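Local coordinates for germination protein (Bacillus megaterium, PDB 6O59) that probably takes part in sensing germinants during spore germination, as the N-terminal domain of the A subunit of the GerK3 germinant receptor, at residues H31-I34 with L40-A43; A42-I47 with A55-L60; N77-I82 with D115-V120. All coordinates share one frame; numbering follows the deposited sequence.

From the N terminus, the chain first turns back on itself in contact 1, where strands 27-34 and 40-47 pair and close a five-residue hairpin loop. Contact 2 starts on the strand where contact 1 ends, sharing Ala42 and Ala43, and closes a second short loop by laying helix 54-62 back over the hairpin; Phe32 of contact 1 packs against Ile44 of contact 2. Contact 3 follows both in series and spans 32 residues, bringing the start of helix 78-86 to the loop that joins strands 110-114 and 120-124. No contact encloses another. Together they attach two successive helices to one face of an antiparallel five-stranded sheet, and Leu40 packs on both Ala78 and Asp115 of contact 3.

Contact 1. Residues H31-I34 with L40-A43; sequences HFKI and LAAA
Phe32 and Ala42 face each other as a hydrogen-bonded antiparallel pair, each using both of its backbone polar atoms: Phe32 N gives to Ala42 O at 3.0 Å, and Ala42 N returns a bond to Phe32 O at 2.9 Å. Both N-H groups point almost straight at their acceptors, 168°. Two residues on, Ile34 N reaches Leu40 O at 2.8 Å, while the reciprocal bond from Leu40 N to Ile34 O, 3.0 Å, is more bent at 144°. The backbones of Ala41 and Ala43 bond instead with Asp115 and Ile113, respectively, of the next strand and the loop after it, so strand 40-47 is bonded along both edges. Phe32 has its CG lodged between backbone N and carbonyl carbon (chi1 73°), which folds the ring back over its partner; Ala42 CB sits over one ring face, 3.8 Å from the centroid of the Phe32 ring, in a CH-pi contact. On the same side, Ile34 CG2 rests 3.8 Å from Leu40 CB. This is a beta hairpin, whose first strand is outermost in an antiparallel sheet of this chain.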
loop_
_atom_site.group_PDB
_atom_site.type_symbol
_atom_site.label_atom_id
_atom_site.label_comp_id
_atom_site.label_asym_id
_atom_site.label_seq_id
_atom_site.Cartn_x
_atom_site.Cartn_y
_atom_site.Cartn_z
ATOM N N HIS A 31 -7.019 2.870 -14.394
ATOM C CA HIS A 31 -7.603 3.889 -15.258
ATOM C C HIS A 31 -8.721 3.291 -16.077
ATOM O O HIS A 31 -8.612 2.150 -16.541
ATOM C CB HIS A 31 -6.566 4.493 -16.201
ATOM C CG HIS A 31 -5.544 5.323 -15.515
ATOM N ND1 HIS A 31 -4.316 4.797 -15.155
ATOM C CD2 HIS A 31 -5.594 6.620 -15.143
ATOM C CE1 HIS A 31 -3.659 5.787 -14.578
ATOM N NE2 HIS A 31 -4.389 6.904 -14.546
ATOM N N PHE A 32 -9.790 4.057 -16.258
ATOM C CA PHE A 32 -10.908 3.679 -17.104
ATOM C C PHE A 32 -11.596 4.949 -17.647
ATOM O O PHE A 32 -11.212 6.079 -17.307
ATOM C CB PHE A 32 -11.882 2.725 -16.400
ATOM C CG PHE A 32 -12.761 3.306 -15.323
ATOM C CD1 PHE A 32 -12.282 3.481 -14.031
ATOM C CD2 PHE A 32 -14.087 3.633 -15.588
ATOM C CE1 PHE A 32 -13.105 4.003 -13.036
ATOM C CE2 PHE A 32 -14.909 4.147 -14.588
ATOM C CZ PHE A 32 -14.417 4.317 -13.318
ATOM N N LYS A 33 -12.556 4.750 -18.552
ATOM C CA LYS A 33 -13.275 5.832 -19.191
ATOM C C LYS A 33 -14.759 5.620 -19.049
ATOM O O LYS A 33 -15.236 4.481 -19.034
ATOM C CB LYS A 33 -12.866 5.966 -20.659
ATOM C CG LYS A 33 -12.045 7.215 -20.899
ATOM C CD LYS A 33 -10.712 6.942 -21.553
ATOM C CE LYS A 33 -9.945 8.234 -21.697
ATOM N NZ LYS A 33 -8.517 7.998 -22.030
ATOM N N ILE A 34 -15.479 6.729 -18.906
ATOM C CA ILE A 34 -16.920 6.755 -18.753
ATOM C C ILE A 34 -17.506 7.833 -19.706
ATOM O O ILE A 34 -16.768 8.618 -20.316
ATOM C CB ILE A 34 -17.268 6.939 -17.243
ATOM C CG1 ILE A 34 -18.492 6.078 -16.843
ATOM C CG2 ILE A 34 -17.402 8.394 -16.791
ATOM C CD1 ILE A 34 -18.117 4.565 -16.309
ATOM N N LEU A 40 -14.922 10.974 -20.715
ATOM C CA LEU A 40 -14.604 11.281 -19.338
ATOM C C LEU A 40 -13.701 10.229 -18.707
ATOM O O LEU A 40 -14.106 9.083 -18.526
ATOM C CB LEU A 40 -15.902 11.443 -18.547
ATOM C CG LEU A 40 -15.847 12.281 -17.284
ATOM C CD1 LEU A 40 -15.447 13.710 -17.574
ATOM C CD2 LEU A 40 -17.185 12.276 -16.614
ATOM N N ALA A 41 -12.471 10.633 -18.362
ATOM C CA ALA A 41 -11.502 9.767 -17.706
ATOM C C ALA A 41 -11.840 9.640 -16.234
ATOM O O ALA A 41 -12.236 10.619 -15.606
ATOM C CB ALA A 41 -10.101 10.323 -17.872
ATOM N N ALA A 42 -11.703 8.426 -15.689
ATOM C CA ALA A 42 -11.931 8.115 -14.281
ATOM C C ALA A 42 -10.887 7.116 -13.798
ATOM O O ALA A 42 -10.191 6.513 -14.616
ATOM C CB ALA A 42 -13.338 7.570 -14.081
ATOM N N ALA A 43 -10.742 6.970 -12.476
ATOM C CA ALA A 43 -9.786 6.025 -11.893
ATOM C C ALA A 43 -10.298 5.397 -10.604
ATOM O O ALA A 43 -11.004 6.061 -9.831
ATOM C CB ALA A 43 -8.446 6.708 -11.625
#

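Contact 2. Residues A42-I47 with A55-L60; sequences AAIVYI and AIQDYL
Strand 42-47, which supplies Ile44 and Tyr46, and helix 55-60, which supplies Gln57 and Leu60, run almost antiparallel (169° between their directions) with axes 10.3 Å apart. This is a helix layered on one face of an antiparallel beta sheet, reached by a short connection from the strand it covers. Alternate residues of the strand do the work: Ile44 and Tyr46 project toward the helix, whereas Val45 packs on Leu105 of helix 98-106 on the other face. Ile44 enters with the tip of its longer branch. Ile44 CD1 meets Leu60 CD1 at 3.7 Å and also lies against Leu60 CB, the two side chains passing at a slant, while the stem of Gln57 also touches it, with Gln57 CG 4.0 Å from Ile44 CD1. The Phe32 ring on the neighbouring strand adds to this apolar patch by touching both Ile44 and Leu60. Gln57 then runs on, extended beyond CG (chi2 -165°), until its amide arrives at the hydroxyl end of Tyr46. The two side chains cross at about a right angle, and ring and amide planes are turned 50° apart. Buried though it is, the amide has a polar partner: Gln57 OE1 accepts a hydrogen bond from Arg30 NE on strand 27-34, while Gln57 NE2 lies 3.3 Å from Tyr46 OH.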
loop_
_atom_site.group_PDB
_atom_site.type_symbol
_atom_site.label_atom_id
_atom_site.label_comp_id
_atom_site.label_asym_id
_atom_site.label_seq_id
_atom_site.Cartn_x
_atom_site.Cartn_y
_atom_site.Cartn_z
ATOM N N ALA A 42 -11.703 8.426 -15.689
ATOM C CA ALA A 42 -11.931 8.115 -14.281
ATOM C C ALA A 42 -10.887 7.116 -13.798
ATOM O O ALA A 42 -10.191 6.513 -14.616
ATOM C CB ALA A 42 -13.338 7.570 -14.081
ATOM N N ALA A 43 -10.742 6.970 -12.476
ATOM C CA ALA A 43 -9.786 6.025 -11.893
ATOM C C ALA A 43 -10.298 5.397 -10.604
ATOM O O ALA A 43 -11.004 6.061 -9.831
ATOM C CB ALA A 43 -8.446 6.708 -11.625
ATOM N N ILE A 44 -9.928 4.106 -10.385
ATOM C CA ILE A 44 -10.152 3.363 -9.139
ATOM C C ILE A 44 -8.813 3.318 -8.415
ATOM O O ILE A 44 -7.809 2.885 -9.001
ATOM C CB ILE A 44 -10.755 1.937 -9.266
ATOM C CG1 ILE A 44 -11.665 1.789 -10.504
ATOM C CG2 ILE A 44 -11.471 1.544 -7.955
ATOM C CD1 ILE A 44 -12.152 0.353 -10.800
ATOM N N VAL A 45 -8.784 3.794 -7.169
ATOM C CA VAL A 45 -7.567 3.786 -6.359
ATOM C C VAL A 45 -7.850 2.969 -5.109
ATOM O O VAL A 45 -8.777 3.298 -4.363
ATOM C CB VAL A 45 -7.012 5.206 -6.012
ATOM C CG1 VAL A 45 -5.679 5.105 -5.272
ATOM C CG2 VAL A 45 -6.854 6.074 -7.256
ATOM N N TYR A 46 -7.045 1.919 -4.868
ATOM C CA TYR A 46 -7.193 1.061 -3.697
ATOM C C TYR A 46 -5.859 0.412 -3.282
ATOM O O TYR A 46 -4.974 0.241 -4.121
ATOM C CB TYR A 46 -8.264 -0.025 -3.961
ATOM C CG TYR A 46 -7.915 -1.018 -5.047
ATOM C CD1 TYR A 46 -8.165 -0.732 -6.389
ATOM C CD2 TYR A 46 -7.363 -2.257 -4.734
ATOM C CE1 TYR A 46 -7.840 -1.644 -7.393
ATOM C CE2 TYR A 46 -7.021 -3.170 -5.729
ATOM C CZ TYR A 46 -7.269 -2.864 -7.058
ATOM O OH TYR A 46 -6.953 -3.782 -8.035
ATOM N N ILE A 47 -5.742 0.014 -1.993
ATOM C CA ILE A 47 -4.576 -0.714 -1.464
ATOM C C ILE A 47 -4.848 -2.219 -1.628
ATOM O O ILE A 47 -5.827 -2.746 -1.087
ATOM C CB ILE A 47 -4.176 -0.359 0.015
ATOM C CG1 ILE A 47 -3.850 1.128 0.200
ATOM C CG2 ILE A 47 -3.005 -1.207 0.498
ATOM C CD1 ILE A 47 -3.783 1.482 1.589
ATOM N N ALA A 55 -16.442 -7.115 -7.558
ATOM C CA ALA A 55 -17.773 -6.638 -7.981
ATOM C C ALA A 55 -17.793 -5.137 -8.401
ATOM O O ALA A 55 -18.407 -4.808 -9.415
ATOM C CB ALA A 55 -18.786 -6.882 -6.877
ATOM N N ILE A 56 -17.101 -4.256 -7.648
ATOM C CA ILE A 56 -17.026 -2.810 -7.910
ATOM C C ILE A 56 -16.161 -2.553 -9.159
ATOM O O ILE A 56 -16.609 -1.829 -10.067
ATOM C CB ILE A 56 -16.542 -2.024 -6.660
ATOM C CG1 ILE A 56 -17.628 -2.093 -5.560
ATOM C CG2 ILE A 56 -16.192 -0.549 -7.011
ATOM C CD1 ILE A 56 -17.162 -1.863 -4.140
ATOM N N GLN A 57 -14.962 -3.181 -9.222
ATOM C CA GLN A 57 -14.066 -3.103 -10.380
ATOM C C GLN A 57 -14.766 -3.628 -11.632
ATOM O O GLN A 57 -14.690 -2.995 -12.677
ATOM C CB GLN A 57 -12.783 -3.887 -10.129
ATOM C CG GLN A 57 -11.877 -3.222 -9.101
ATOM C CD GLN A 57 -10.505 -3.813 -9.148
ATOM O OE1 GLN A 57 -9.772 -3.648 -10.122
ATOM N NE2 GLN A 57 -10.133 -4.525 -8.104
ATOM N N ASP A 58 -15.499 -4.748 -11.506
ATOM C CA ASP A 58 -16.278 -5.360 -12.578
ATOM C C ASP A 58 -17.271 -4.363 -13.136
ATOM O O ASP A 58 -17.319 -4.164 -14.350
ATOM C CB ASP A 58 -17.028 -6.606 -12.061
ATOM C CG ASP A 58 -16.188 -7.850 -11.841
ATOM O OD1 ASP A 58 -14.950 -7.768 -11.997
ATOM O OD2 ASP A 58 -16.772 -8.909 -11.513
ATOM N N TYR A 59 -18.045 -3.713 -12.236
ATOM C CA TYR A 59 -19.063 -2.735 -12.606
ATOM C C TYR A 59 -18.421 -1.579 -13.382
ATOM O O TYR A 59 -18.827 -1.295 -14.509
ATOM C CB TYR A 59 -19.809 -2.224 -11.353
ATOM C CG TYR A 59 -20.629 -0.971 -11.599
ATOM C CD1 TYR A 59 -20.094 0.296 -11.367
ATOM C CD2 TYR A 59 -21.937 -1.051 -12.073
ATOM C CE1 TYR A 59 -20.822 1.451 -11.646
ATOM C CE2 TYR A 59 -22.687 0.099 -12.324
ATOM C CZ TYR A 59 -22.126 1.349 -12.107
ATOM O OH TYR A 59 -22.860 2.489 -12.345
ATOM N N LEU A 60 -17.394 -0.953 -12.777
ATOM C CA LEU A 60 -16.700 0.205 -13.307
ATOM C C LEU A 60 -15.920 -0.078 -14.574
ATOM O O LEU A 60 -16.159 0.592 -15.583
ATOM C CB LEU A 60 -15.763 0.776 -12.236
ATOM C CG LEU A 60 -16.455 1.462 -11.046
ATOM C CD1 LEU A 60 -15.452 1.803 -9.957
ATOM C CD2 LEU A 60 -17.258 2.712 -11.486
#

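Contact 3. Residues N77-I82 with D115-V120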
loop_
_atom_site.group_PDB
_atom_site.type_symbol
_atom_site.label_atom_id
_atom_site.label_comp_id
_atom_site.label_asym_id
_atom_site.label_seq_id
_atom_site.Cartn_x
_atom_site.Cartn_y
_atom_site.Cartn_z
ATOM N N ASN A 77 -22.914 15.292 -13.239
ATOM C CA ASN A 77 -23.557 14.384 -12.280
ATOM C C ASN A 77 -22.951 12.952 -12.276
ATOM O O ASN A 77 -23.404 12.112 -11.495
ATOM C CB ASN A 77 -25.063 14.317 -12.551
ATOM N N ALA A 78 -21.908 12.696 -13.101
ATOM C CA ALA A 78 -21.251 11.389 -13.273
ATOM C C ALA A 78 -21.034 10.632 -11.964
ATOM O O ALA A 78 -21.486 9.497 -11.858
ATOM C CB ALA A 78 -19.924 11.546 -13.998
ATOM N N LEU A 79 -20.388 11.262 -10.966
ATOM C CA LEU A 79 -20.071 10.643 -9.674
ATOM C C LEU A 79 -21.333 10.265 -8.885
ATOM O O LEU A 79 -21.407 9.145 -8.373
ATOM C CB LEU A 79 -19.181 11.584 -8.852
ATOM C CG LEU A 79 -18.399 10.984 -7.697
ATOM C CD1 LEU A 79 -17.299 10.072 -8.197
ATOM C CD2 LEU A 79 -17.802 12.078 -6.842
ATOM N N GLU A 80 -22.318 11.177 -8.811
ATOM C CA GLU A 80 -23.580 10.958 -8.105
ATOM C C GLU A 80 -24.445 9.908 -8.835
ATOM O O GLU A 80 -25.043 9.056 -8.182
ATOM C CB GLU A 80 -24.335 12.286 -7.913
ATOM C CG GLU A 80 -24.147 12.920 -6.534
ATOM C CD GLU A 80 -22.785 13.461 -6.105
ATOM O OE1 GLU A 80 -21.886 13.604 -6.968
ATOM O OE2 GLU A 80 -22.625 13.759 -4.897
ATOM N N LEU A 81 -24.463 9.927 -10.173
ATOM C CA LEU A 81 -25.206 8.948 -10.973
ATOM C C LEU A 81 -24.633 7.541 -10.788
ATOM O O LEU A 81 -25.398 6.578 -10.685
ATOM C CB LEU A 81 -25.171 9.340 -12.463
ATOM C CG LEU A 81 -26.459 9.863 -13.106
ATOM C CD1 LEU A 81 -27.458 8.745 -13.401
ATOM C CD2 LEU A 81 -27.061 11.026 -12.333
ATOM N N ILE A 82 -23.286 7.433 -10.734
ATOM C CA ILE A 82 -22.569 6.172 -10.557
ATOM C C ILE A 82 -22.788 5.669 -9.137
ATOM O O ILE A 82 -22.997 4.464 -8.953
ATOM C CB ILE A 82 -21.056 6.323 -10.913
ATOM C CG1 ILE A 82 -20.854 6.310 -12.461
ATOM C CG2 ILE A 82 -20.188 5.253 -10.228
ATOM C CD1 ILE A 82 -19.435 6.721 -13.008
ATOM N N ASP A 115 -12.407 12.802 -13.791
ATOM C CA ASP A 115 -11.653 13.797 -14.564
ATOM C C ASP A 115 -11.678 15.214 -14.044
ATOM O O ASP A 115 -10.610 15.832 -14.031
ATOM C CB ASP A 115 -12.076 13.834 -16.037
ATOM C CG ASP A 115 -10.993 14.292 -17.023
ATOM O OD1 ASP A 115 -9.923 14.790 -16.561
ATOM O OD2 ASP A 115 -11.208 14.143 -18.260
ATOM N N GLY A 116 -12.847 15.744 -13.691
ATOM C CA GLY A 116 -12.921 17.119 -13.209
ATOM C C GLY A 116 -13.925 17.380 -12.112
ATOM O O GLY A 116 -14.493 18.477 -12.072
ATOM N N ILE A 117 -14.174 16.388 -11.266
ATOM C CA ILE A 117 -15.253 16.577 -10.263
ATOM C C ILE A 117 -14.730 17.222 -8.983
ATOM O O ILE A 117 -15.472 18.044 -8.440
ATOM C CB ILE A 117 -16.028 15.279 -10.023
ATOM C CG1 ILE A 117 -17.307 15.259 -10.856
ATOM C CG2 ILE A 117 -16.337 15.137 -8.558
ATOM C CD1 ILE A 117 -17.301 14.242 -11.952
ATOM N N ASN A 118 -13.558 16.814 -8.494
ATOM C CA ASN A 118 -12.909 17.389 -7.276
ATOM C C ASN A 118 -13.526 16.888 -5.957
ATOM O O ASN A 118 -13.126 17.387 -4.902
ATOM C CB ASN A 118 -12.554 18.875 -7.410
ATOM C CG ASN A 118 -13.315 19.793 -6.481
ATOM O OD1 ASN A 118 -14.379 19.453 -5.985
ATOM N ND2 ASN A 118 -12.774 20.974 -6.248
ATOM N N ARG A 119 -14.476 15.952 -6.028
ATOM C CA ARG A 119 -15.047 15.250 -4.851
ATOM C C ARG A 119 -14.721 13.781 -5.110
ATOM O O ARG A 119 -14.848 13.352 -6.268
ATOM C CB ARG A 119 -16.533 15.551 -4.609
ATOM C CG ARG A 119 -16.902 16.973 -4.193
ATOM C CD ARG A 119 -18.330 17.414 -3.876
ATOM N NE ARG A 119 -18.471 18.838 -3.564
ATOM C CZ ARG A 119 -19.624 19.478 -3.366
ATOM N NH1 ARG A 119 -20.768 18.825 -3.450
ATOM N NH2 ARG A 119 -19.631 20.771 -3.090
ATOM N N VAL A 120 -14.253 13.059 -4.100
ATOM C CA VAL A 120 -13.872 11.640 -4.344
ATOM C C VAL A 120 -14.888 10.744 -3.653
ATOM O O VAL A 120 -15.286 11.068 -2.540
ATOM C CB VAL A 120 -12.436 11.378 -3.870
ATOM C CG1 VAL A 120 -12.131 9.904 -3.740
ATOM C CG2 VAL A 120 -11.439 12.040 -4.797
#
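Leu79 meets Ile117 and Arg119 because its first torsion swings CG away from the backbone N and alongside the carbonyl carbon (chi1 -162°), and a chi2 of 69° then aims CD2 at the loop. That single methyl carries most of the contact. Leu79 CD2 lies 3.8 Å from Ile117 CG2, the two side chains slanting past one another, and 3.3 Å from the backbone oxygen Arg119 O, with Arg119 CB a little farther off at 4.3 Å. The longer branch of Ile117 reaches back to the preceding helix residue, with Ile117 CD1 4.3 Å from Ala78 CB, so the isoleucine spans the first two residues of helix 78-86. Leu79 also packs on Leu112 and Val114 of strand 110-114 and on Phe94 of strand 91-95, which sets the start of the helix against these two strands of the sheet. Glu80 OE2 and Arg119 NH1 are 5.6 Å apart, so any attraction between them is probably weak. No hydrogen bond joins helix to loop; the backbone bonds of the helix, such as Ile82 N to Ala78 O, stay within it. The contact is therefore consistent with helix and loop being held by apolar contact, with no directional bond between them.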